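Local coordinates for protein FOKI restriction endonuclease (Planomicrobium okeanokoites, PDB 2FOK) that recognises a specific DNA sequence and cleaves the DNA a short distance away, as a type IIS restriction endonuclease that depends on metal ions, at residues D338-N346 and S395-H406. Numbering follows the deposited sequence.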
loop_
_atom_site.group_PDB
_atom_site.type_symbol
_atom_site.label_atom_id
_atom_site.label_comp_id
_atom_site.label_asym_id
_atom_site.label_seq_id
_atom_site.Cartn_x
_atom_site.Cartn_y
_atom_site.Cartn_z
ATOM N N ASP A 338 22.880 12.678 3.629
ATOM C CA ASP A 338 23.529 12.503 2.336
ATOM C C ASP A 338 22.690 11.654 1.387
ATOM O O ASP A 338 22.801 10.425 1.369
ATOM C CB ASP A 338 24.885 11.837 2.532
ATOM C CG ASP A 338 26.003 12.616 1.900
ATOM O OD1 ASP A 338 25.875 12.971 0.708
ATOM O OD2 ASP A 338 27.008 12.877 2.595
ATOM N N GLU A 339 21.864 12.315 0.585
ATOM C CA GLU A 339 20.997 11.614 -0.350
ATOM C C GLU A 339 21.375 11.840 -1.808
ATOM O O GLU A 339 22.045 12.810 -2.148
ATOM C CB GLU A 339 19.544 12.041 -0.121
ATOM C CG GLU A 339 18.627 10.921 0.332
ATOM C CD GLU A 339 19.292 10.003 1.334
ATOM O OE1 GLU A 339 19.237 10.301 2.551
ATOM O OE2 GLU A 339 19.871 8.984 0.903
ATOM N N VAL A 340 20.934 10.924 -2.666
ATOM C CA VAL A 340 21.189 10.995 -4.101
ATOM C C VAL A 340 19.959 11.629 -4.748
ATOM O O VAL A 340 18.836 11.384 -4.313
ATOM C CB VAL A 340 21.421 9.583 -4.678
ATOM C CG1 VAL A 340 21.136 9.566 -6.163
ATOM C CG2 VAL A 340 22.849 9.139 -4.394
ATOM N N ILE A 341 20.170 12.436 -5.783
ATOM C CA ILE A 341 19.067 13.132 -6.458
ATOM C C ILE A 341 17.799 12.315 -6.751
ATOM O O ILE A 341 16.689 12.836 -6.608
ATOM C CB ILE A 341 19.534 13.782 -7.808
ATOM C CG1 ILE A 341 20.626 14.831 -7.555
ATOM C CG2 ILE A 341 18.360 14.433 -8.511
ATOM C CD1 ILE A 341 20.145 16.094 -6.862
ATOM N N GLU A 342 17.939 11.058 -7.165
ATOM C CA GLU A 342 16.751 10.263 -7.483
ATOM C C GLU A 342 16.003 9.684 -6.282
ATOM O O GLU A 342 14.868 9.236 -6.415
ATOM C CB GLU A 342 17.089 9.148 -8.478
ATOM C CG GLU A 342 18.496 8.634 -8.377
ATOM C CD GLU A 342 19.453 9.419 -9.232
ATOM O OE1 GLU A 342 19.279 9.447 -10.468
ATOM O OE2 GLU A 342 20.382 10.012 -8.663
ATOM N N THR A 343 16.635 9.680 -5.116
ATOM C CA THR A 343 15.965 9.201 -3.916
ATOM C C THR A 343 15.074 10.364 -3.492
ATOM O O THR A 343 13.924 10.171 -3.100
ATOM C CB THR A 343 16.958 8.897 -2.773
ATOM O OG1 THR A 343 17.551 7.606 -2.972
ATOM C CG2 THR A 343 16.233 8.897 -1.436
ATOM N N ILE A 344 15.623 11.573 -3.594
ATOM C CA ILE A 344 14.907 12.796 -3.250
ATOM C C ILE A 344 13.731 13.004 -4.206
ATOM O O ILE A 344 12.665 13.468 -3.794
ATOM C CB ILE A 344 15.848 14.037 -3.295
ATOM C CG1 ILE A 344 17.004 13.844 -2.313
ATOM C CG2 ILE A 344 15.075 15.305 -2.950
ATOM C CD1 ILE A 344 18.117 14.852 -2.454
ATOM N N GLU A 345 13.923 12.649 -5.473
ATOM C CA GLU A 345 12.868 12.779 -6.483
ATOM C C GLU A 345 11.722 11.802 -6.193
ATOM O O GLU A 345 10.555 12.139 -6.373
ATOM C CB GLU A 345 13.419 12.487 -7.891
ATOM C CG GLU A 345 14.393 13.516 -8.430
ATOM C CD GLU A 345 14.938 13.163 -9.818
ATOM O OE1 GLU A 345 15.138 11.964 -10.107
ATOM O OE2 GLU A 345 15.171 14.090 -10.622
ATOM N N ASN A 346 12.052 10.590 -5.752
ATOM C CA ASN A 346 11.020 9.597 -5.451
ATOM C C ASN A 346 10.276 9.973 -4.178
ATOM O O ASN A 346 9.082 9.703 -4.035
ATOM C CB ASN A 346 11.631 8.198 -5.298
ATOM C CG ASN A 346 10.564 7.106 -5.138
ATOM O OD1 ASN A 346 9.946 6.668 -6.113
ATOM N ND2 ASN A 346 10.358 6.663 -3.908
ATOM N N SER A 395 18.843 2.980 -2.798
ATOM C CA SER A 395 19.479 4.205 -3.232
ATOM C C SER A 395 20.451 3.947 -4.369
ATOM O O SER A 395 20.458 4.679 -5.358
ATOM C CB SER A 395 20.212 4.848 -2.066
ATOM O OG SER A 395 19.932 6.239 -2.015
ATOM N N GLU A 396 21.261 2.897 -4.231
ATOM C CA GLU A 396 22.234 2.543 -5.259
ATOM C C GLU A 396 21.565 2.281 -6.594
ATOM O O GLU A 396 21.963 2.847 -7.594
ATOM C CB GLU A 396 23.041 1.309 -4.857
ATOM C CG GLU A 396 24.168 0.985 -5.830
ATOM C CD GLU A 396 24.451 -0.501 -5.950
ATOM O OE1 GLU A 396 24.188 -1.241 -4.975
ATOM O OE2 GLU A 396 24.944 -0.930 -7.021
ATOM N N LEU A 397 20.525 1.453 -6.593
ATOM C CA LEU A 397 19.805 1.093 -7.813
ATOM C C LEU A 397 18.938 2.187 -8.444
ATOM O O LEU A 397 18.608 2.117 -9.635
ATOM C CB LEU A 397 18.952 -0.154 -7.549
ATOM C CG LEU A 397 19.703 -1.446 -7.184
ATOM C CD1 LEU A 397 18.691 -2.531 -6.818
ATOM C CD2 LEU A 397 20.564 -1.904 -8.352
ATOM N N ARG A 398 18.537 3.177 -7.650
ATOM C CA ARG A 398 17.729 4.284 -8.171
ATOM C C ARG A 398 18.674 5.208 -8.925
ATOM O O ARG A 398 18.308 5.803 -9.938
ATOM C CB ARG A 398 17.053 5.054 -7.029
ATOM C CG ARG A 398 15.538 4.880 -7.013
ATOM C CD ARG A 398 14.862 5.822 -6.041
ATOM N NE ARG A 398 15.119 5.436 -4.659
ATOM C CZ ARG A 398 14.286 4.719 -3.922
ATOM N NH1 ARG A 398 13.130 4.299 -4.434
ATOM N NH2 ARG A 398 14.604 4.430 -2.671
ATOM N N HIS A 399 19.895 5.316 -8.411
ATOM C CA HIS A 399 20.939 6.124 -9.017
ATOM C C HIS A 399 21.868 5.168 -9.769
ATOM O O HIS A 399 23.048 5.033 -9.438
ATOM C CB HIS A 399 21.720 6.846 -7.934
ATOM C CG HIS A 399 22.848 7.680 -8.455
ATOM N ND1 HIS A 399 22.656 8.929 -9.004
ATOM C CD2 HIS A 399 24.177 7.439 -8.532
ATOM C CE1 HIS A 399 23.818 9.421 -9.396
ATOM N NE2 HIS A 399 24.758 8.535 -9.121
ATOM N N LYS A 400 21.332 4.484 -10.768
ATOM C CA LYS A 400 22.130 3.533 -11.530
ATOM C C LYS A 400 21.290 2.985 -12.663
ATOM O O LYS A 400 21.732 2.939 -13.802
ATOM C CB LYS A 400 22.586 2.384 -10.628
ATOM C CG LYS A 400 23.723 1.567 -11.200
ATOM C CD LYS A 400 23.716 0.144 -10.673
ATOM C CE LYS A 400 25.056 -0.200 -10.046
ATOM N NZ LYS A 400 25.637 0.979 -9.334
ATOM N N LEU A 401 20.072 2.567 -12.332
ATOM C CA LEU A 401 19.151 2.033 -13.326
ATOM C C LEU A 401 18.382 3.234 -13.871
ATOM O O LEU A 401 17.409 3.681 -13.276
ATOM C CB LEU A 401 18.198 1.013 -12.675
ATOM C CG LEU A 401 18.792 -0.133 -11.824
ATOM C CD1 LEU A 401 17.751 -1.245 -11.697
ATOM C CD2 LEU A 401 20.084 -0.695 -12.447
ATOM N N LYS A 402 18.847 3.753 -15.001
ATOM C CA LYS A 402 18.261 4.925 -15.647
ATOM C C LYS A 402 17.044 4.648 -16.520
ATOM O O LYS A 402 16.475 5.570 -17.094
ATOM C CB LYS A 402 19.332 5.638 -16.481
ATOM N N TYR A 403 16.642 3.390 -16.636
ATOM C CA TYR A 403 15.489 3.063 -17.468
ATOM C C TYR A 403 14.391 2.335 -16.711
ATOM O O TYR A 403 13.240 2.317 -17.137
ATOM C CB TYR A 403 15.944 2.230 -18.668
ATOM C CG TYR A 403 17.051 2.892 -19.452
ATOM C CD1 TYR A 403 16.894 4.184 -19.953
ATOM C CD2 TYR A 403 18.276 2.254 -19.644
ATOM C CE1 TYR A 403 17.931 4.828 -20.619
ATOM C CE2 TYR A 403 19.322 2.890 -20.312
ATOM C CZ TYR A 403 19.138 4.174 -20.791
ATOM O OH TYR A 403 20.160 4.815 -21.440
ATOM N N VAL A 404 14.756 1.757 -15.575
ATOM C CA VAL A 404 13.831 0.992 -14.736
ATOM C C VAL A 404 12.930 1.868 -13.873
ATOM O O VAL A 404 13.413 2.582 -12.989
ATOM C CB VAL A 404 14.616 0.023 -13.790
ATOM C CG1 VAL A 404 13.691 -0.549 -12.724
ATOM C CG2 VAL A 404 15.258 -1.106 -14.602
ATOM N N PRO A 405 11.605 1.824 -14.114
ATOM C CA PRO A 405 10.712 2.648 -13.291
ATOM C C PRO A 405 11.057 2.324 -11.844
ATOM O O PRO A 405 10.876 1.190 -11.406
ATOM C CB PRO A 405 9.318 2.165 -13.672
ATOM C CG PRO A 405 9.481 1.594 -15.056
ATOM C CD PRO A 405 10.874 1.038 -15.126
ATOM N N HIS A 406 11.564 3.327 -11.126
ATOM C CA HIS A 406 12.000 3.207 -9.733
ATOM C C HIS A 406 11.115 2.370 -8.817
ATOM O O HIS A 406 11.601 1.717 -7.894
ATOM C CB HIS A 406 12.193 4.605 -9.139
ATOM C CG HIS A 406 13.478 5.256 -9.550
ATOM N ND1 HIS A 406 13.768 6.574 -9.270
ATOM C CD2 HIS A 406 14.552 4.768 -10.214
ATOM C CE1 HIS A 406 14.967 6.868 -9.744
ATOM N NE2 HIS A 406 15.465 5.789 -10.322
#
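The interface between the D3 part of the recognition region and the cleavage domain of FokI is bridged here, where the first turns of helix 341-352 meet the C-terminal end of helix 389-398 and the loop after it. H399, just past the helix end, gives ND1 to OE2 of E342 at 2.5 Å; the carboxylate reaches the ring at its edge, and the two planes stand 69° apart. OE2 is crowded against V340 in the model, so the shortness of this bond is doubtful. H399 CG lies anti to the backbone N (chi1 178°), which carries the ring out toward E342. One turn earlier on helix 389-398, S395 OG and T343 OG1 share a hydrogen bond of 2.9 Å; either could be the donor. Nearer its backbone, E342 CG lies 3.2 Å from R398 O, and E342 CB meets the edge of the H406 ring at CE1, 3.4 Å away. That ring is held from its own side: NE2 donates to R398 O at 2.9 Å in a bent bond tilted from the ring plane, while R398 CG sits over the centre of one face. The R398 chain bends at chi3 and runs past E342 O; its guanidinium packs beside the N346 amide without a hydrogen bond, the planes 20° apart, and NH1 has a weak, long ion pair with E410. NE is buried with no partner in the model. With an alanine at E342, H399 ND1 would probably lose its acceptor and the space beside R398 O, now filled by CG, would open. E339, at one end of the contact, bonds to Y305 OH and forms a salt bridge with K387; behind the D3 helix, I341 and I344 pack on helix 325-334, while L401 packs on helix 548-560 of the cleavage domain.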